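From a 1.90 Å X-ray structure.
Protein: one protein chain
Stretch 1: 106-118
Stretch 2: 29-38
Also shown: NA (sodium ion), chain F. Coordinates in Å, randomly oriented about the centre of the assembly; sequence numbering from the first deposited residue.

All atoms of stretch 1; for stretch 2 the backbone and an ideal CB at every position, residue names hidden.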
# COMPACT_ATOMS: atom_id res chain seq x y z
N TYR A 106 -14.29 4.34 -7.33
CA TYR A 106 -14.05 4.07 -8.74
C TYR A 106 -13.35 2.77 -9.04
O TYR A 106 -13.04 2.51 -10.15
CB TYR A 106 -13.32 5.25 -9.40
CG TYR A 106 -14.16 6.49 -9.44
CD1 TYR A 106 -14.17 7.37 -8.41
CD2 TYR A 106 -15.00 6.77 -10.55
CE1 TYR A 106 -14.98 8.52 -8.44
CE2 TYR A 106 -15.82 7.90 -10.58
CZ TYR A 106 -15.81 8.76 -9.53
OH TYR A 106 -16.58 9.89 -9.56
N GLY A 107 -13.12 1.93 -8.05
CA GLY A 107 -12.39 0.71 -8.27
C GLY A 107 -11.01 1.03 -8.80
O GLY A 107 -10.48 0.32 -9.64
N ALA A 108 -10.38 2.08 -8.29
CA ALA A 108 -9.03 2.44 -8.71
C ALA A 108 -7.99 1.49 -8.18
O ALA A 108 -8.20 0.84 -7.17
CB ALA A 108 -8.70 3.87 -8.28
N ASP A 109 -6.85 1.38 -8.85
CA ASP A 109 -5.84 0.42 -8.46
C ASP A 109 -4.96 1.06 -7.39
O ASP A 109 -4.24 2.04 -7.64
CB ASP A 109 -5.06 -0.05 -9.68
CG ASP A 109 -4.13 -1.19 -9.42
OD1 ASP A 109 -3.56 -1.29 -8.32
OD2 ASP A 109 -3.90 -1.96 -10.38
N SER A 110 -5.02 0.51 -6.17
CA SER A 110 -4.30 1.11 -5.05
C SER A 110 -2.79 1.02 -5.13
O SER A 110 -2.11 1.73 -4.44
CB SER A 110 -4.82 0.63 -3.68
OG SER A 110 -4.20 -0.54 -3.27
N SER A 111 -2.28 0.18 -6.05
CA SER A 111 -0.85 0.13 -6.33
C SER A 111 -0.38 1.18 -7.32
O SER A 111 0.83 1.28 -7.61
CB SER A 111 -0.48 -1.26 -6.90
OG SER A 111 -1.04 -1.44 -8.20
N LYS A 112 -1.32 1.96 -7.86
CA LYS A 112 -1.00 2.97 -8.88
C LYS A 112 -1.52 4.35 -8.47
O LYS A 112 -2.23 5.00 -9.25
CB LYS A 112 -1.57 2.56 -10.27
CG LYS A 112 -0.96 1.26 -10.83
CD LYS A 112 -1.55 0.91 -12.18
CE LYS A 112 -0.83 -0.35 -12.72
NZ LYS A 112 -1.63 -0.93 -13.84
N VAL A 113 -1.08 4.81 -7.29
CA VAL A 113 -1.49 6.10 -6.75
C VAL A 113 -0.24 6.97 -6.58
O VAL A 113 0.78 6.52 -6.01
CB VAL A 113 -2.30 5.95 -5.41
CG1 VAL A 113 -2.77 7.31 -4.89
CG2 VAL A 113 -3.46 4.99 -5.57
N PHE A 114 -0.30 8.19 -7.10
CA PHE A 114 0.87 9.05 -7.23
C PHE A 114 0.50 10.42 -6.69
O PHE A 114 -0.65 10.77 -6.73
CB PHE A 114 1.29 9.11 -8.72
CG PHE A 114 1.54 7.74 -9.28
CD1 PHE A 114 2.76 7.09 -9.02
CD2 PHE A 114 0.58 7.09 -10.03
CE1 PHE A 114 2.97 5.77 -9.47
CE2 PHE A 114 0.80 5.78 -10.51
CZ PHE A 114 2.01 5.13 -10.21
N VAL A 115 1.48 11.19 -6.25
CA VAL A 115 1.23 12.51 -5.71
C VAL A 115 2.27 13.47 -6.23
O VAL A 115 3.46 13.09 -6.36
CB VAL A 115 1.12 12.50 -4.14
CG1 VAL A 115 2.33 11.92 -3.46
CG2 VAL A 115 0.71 13.87 -3.58
N THR A 116 1.85 14.69 -6.57
CA THR A 116 2.73 15.70 -7.15
C THR A 116 2.14 17.08 -6.85
O THR A 116 0.93 17.20 -6.54
CB THR A 116 2.93 15.47 -8.68
OG1 THR A 116 3.76 16.48 -9.22
CG2 THR A 116 1.56 15.47 -9.46
N GLY A 117 2.97 18.10 -6.90
CA GLY A 117 2.56 19.43 -6.52
C GLY A 117 3.64 20.44 -6.82
O GLY A 117 4.79 20.05 -7.05
N SER A 118 3.26 21.72 -6.87
CA SER A 118 4.18 22.80 -7.11
C SER A 118 4.18 23.77 -5.91
O SER A 118 3.16 24.04 -5.34
CB SER A 118 3.83 23.55 -8.43
OG SER A 118 3.98 22.67 -9.51
N UNK A 29 -10.12 0.61 -17.09
CA UNK A 29 -10.88 -0.40 -16.35
C UNK A 29 -10.51 -0.42 -14.87
O UNK A 29 -11.37 -0.61 -13.99
CB UNK A 29 -10.65 -1.78 -16.96
N UNK A 30 -9.23 -0.27 -14.60
CA UNK A 30 -8.74 -0.31 -13.23
C UNK A 30 -7.84 0.92 -13.08
O UNK A 30 -6.64 0.82 -13.16
CB UNK A 30 -8.00 -1.61 -12.92
N UNK A 31 -8.45 2.08 -12.91
CA UNK A 31 -7.67 3.32 -13.11
C UNK A 31 -6.66 3.60 -12.00
O UNK A 31 -6.93 3.30 -10.85
CB UNK A 31 -8.62 4.51 -13.22
N UNK A 32 -5.53 4.18 -12.36
CA UNK A 32 -4.62 4.76 -11.41
C UNK A 32 -5.15 6.08 -10.88
O UNK A 32 -6.27 6.51 -11.22
CB UNK A 32 -3.24 4.95 -12.05
N UNK A 33 -4.39 6.70 -9.99
CA UNK A 33 -4.79 8.00 -9.40
C UNK A 33 -3.58 8.90 -9.35
O UNK A 33 -2.49 8.47 -8.97
CB UNK A 33 -5.38 7.83 -8.00
N UNK A 34 -3.77 10.13 -9.75
CA UNK A 34 -2.75 11.18 -9.57
C UNK A 34 -3.33 12.27 -8.70
O UNK A 34 -4.38 12.84 -9.04
CB UNK A 34 -2.29 11.75 -10.91
N UNK A 35 -2.66 12.56 -7.57
CA UNK A 35 -3.06 13.63 -6.70
C UNK A 35 -2.17 14.83 -7.08
O UNK A 35 -0.92 14.72 -7.02
CB UNK A 35 -2.93 13.24 -5.23
N UNK A 36 -2.78 15.93 -7.49
CA UNK A 36 -2.09 17.10 -8.01
C UNK A 36 -2.40 18.30 -7.10
O UNK A 36 -3.56 18.77 -7.01
CB UNK A 36 -2.50 17.38 -9.46
N UNK A 37 -1.36 18.80 -6.40
CA UNK A 37 -1.54 19.70 -5.27
C UNK A 37 -1.05 21.12 -5.57
O UNK A 37 0.14 21.31 -5.91
CB UNK A 37 -0.81 19.15 -4.05
N UNK A 38 -1.97 22.08 -5.47
CA UNK A 38 -1.78 23.40 -5.98
C UNK A 38 -0.84 24.27 -5.10
O UNK A 38 -0.55 23.92 -3.95
CB UNK A 38 -3.15 24.07 -6.12
NA NA F . -11.76 -3.60 -11.34

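At position 29 the CA-to-CB bond points away from stretch 1, and nothing there lies within reach of the CB. Almost any side chain would do. The residue is Ser29, whose O takes a hydrogen bond from water 1, which also donates to Gly107 O.

At position 30 the CB points sideways, 4.5 Å from Gly107 O and 4.6 Å from Asp109 CB. The sodium ion lies nearby, so a side chain with an oxygen would suit: Asn, Asp, Gln or Glu. It is Asn30. Its OD1 binds NA at 2.4 Å. Waters 1, 2, 5 and 6 also bind the ion.

Position 31 has phi -73° and psi 145°. Its N makes no hydrogen bond to stretch 1, while its O accepts one from Asp109 N at 2.8 Å. Proline fits this backbone, though other residues would too. Pro31 is found, with its CG 4.2 Å from Ala108 CB and its CD 3.6 Å from Gly107 O.

At position 32 an ideal CB would lie 3.0 Å from Lys112 O, a clash. Glycine is strongly favoured. Gly32 lets its CA come to 3.2 Å from Lys112 O.

Position 33 opens a parallel ladder: its N donates to Lys112 O (2.8 Å) and its O accepts from Phe114 N (2.9 Å). The CB lies on the same face as Val113, 4.1 Å from Val113 CG1, with Ala108 CB beyond. Val, Leu, Ile or Met would suit. Ile33 (chi1 m, chi2 t) reaches Ala108 CB with CD1 at 3.6 Å.

Position 34 pairs with Phe114 and shares its face. The CB is 4.6 Å from Phe114 O, and various apolar residues would fit. Val34 places CG1 4.0 Å from Thr116 CG2.

Position 35 turns back to the face of Val115. Its N donates to Phe114 O and its O accepts from Thr116 N, each at 2.8 Å. With the CB 4.0 Å from Val115 CG2, an apolar residue suits, beta-branched or not. Val35 makes that contact.

Position 36 pairs with Thr116. Its CB is 4.5 Å from Thr116 CG2, and stretch 1 alone does not dictate size. Ala36 is found.

Position 37 pairs with Gly117, which puts no side chain on the face shared with Val115. Its N donates to Thr116 O at 2.8 Å. Val, Leu or Ile would suit. Ile37 extends CD1 to 3.5 Å from Val115 CG2.

At position 38 the CB points away, so stretch 1 sets no preference. His38 has its ring nitrogens hydrogen-bonded outside both stretches.

Stretch 2 29-38: SNPGIVVAIH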
# COMPACT_ATOMS: atom_id res chain seq x y z
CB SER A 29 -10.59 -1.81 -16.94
OG SER A 29 -11.30 -1.94 -18.18
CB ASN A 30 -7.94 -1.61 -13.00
CG ASN A 30 -8.84 -2.84 -13.04
OD1 ASN A 30 -9.54 -3.12 -12.08
ND2 ASN A 30 -8.86 -3.53 -14.15
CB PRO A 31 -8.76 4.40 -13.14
CG PRO A 31 -9.89 3.84 -12.35
CD PRO A 31 -9.85 2.36 -12.55
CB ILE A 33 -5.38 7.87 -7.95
CG1 ILE A 33 -6.73 7.14 -7.96
CG2 ILE A 33 -5.46 9.22 -7.28
CD1 ILE A 33 -7.19 6.68 -6.59
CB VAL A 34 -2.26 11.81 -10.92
CG1 VAL A 34 -1.32 13.00 -10.67
CG2 VAL A 34 -1.56 10.79 -11.78
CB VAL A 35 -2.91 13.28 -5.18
CG1 VAL A 35 -3.34 14.43 -4.29
CG2 VAL A 35 -3.61 11.99 -4.77
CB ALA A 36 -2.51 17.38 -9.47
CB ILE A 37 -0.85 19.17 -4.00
CG1 ILE A 37 -1.20 17.69 -3.75
CG2 ILE A 37 -1.16 20.08 -2.81
CD1 ILE A 37 -0.49 17.04 -2.55
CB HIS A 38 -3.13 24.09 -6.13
CG HIS A 38 -3.77 24.47 -4.84
ND1 HIS A 38 -3.38 25.57 -4.09
CD2 HIS A 38 -4.80 23.91 -4.17
CE1 HIS A 38 -4.13 25.67 -3.02
NE2 HIS A 38 -5.02 24.68 -3.03
O HOH W 1 -12.16 -1.08 -11.42
O HOH W 2 -12.44 -3.49 -13.61
O HOH W 3 -8.51 -1.62 -9.71
O HOH W 4 -4.28 -1.40 -13.11
O HOH W 5 -12.83 -3.15 -9.09
O HOH W 6 -11.23 -5.75 -11.68
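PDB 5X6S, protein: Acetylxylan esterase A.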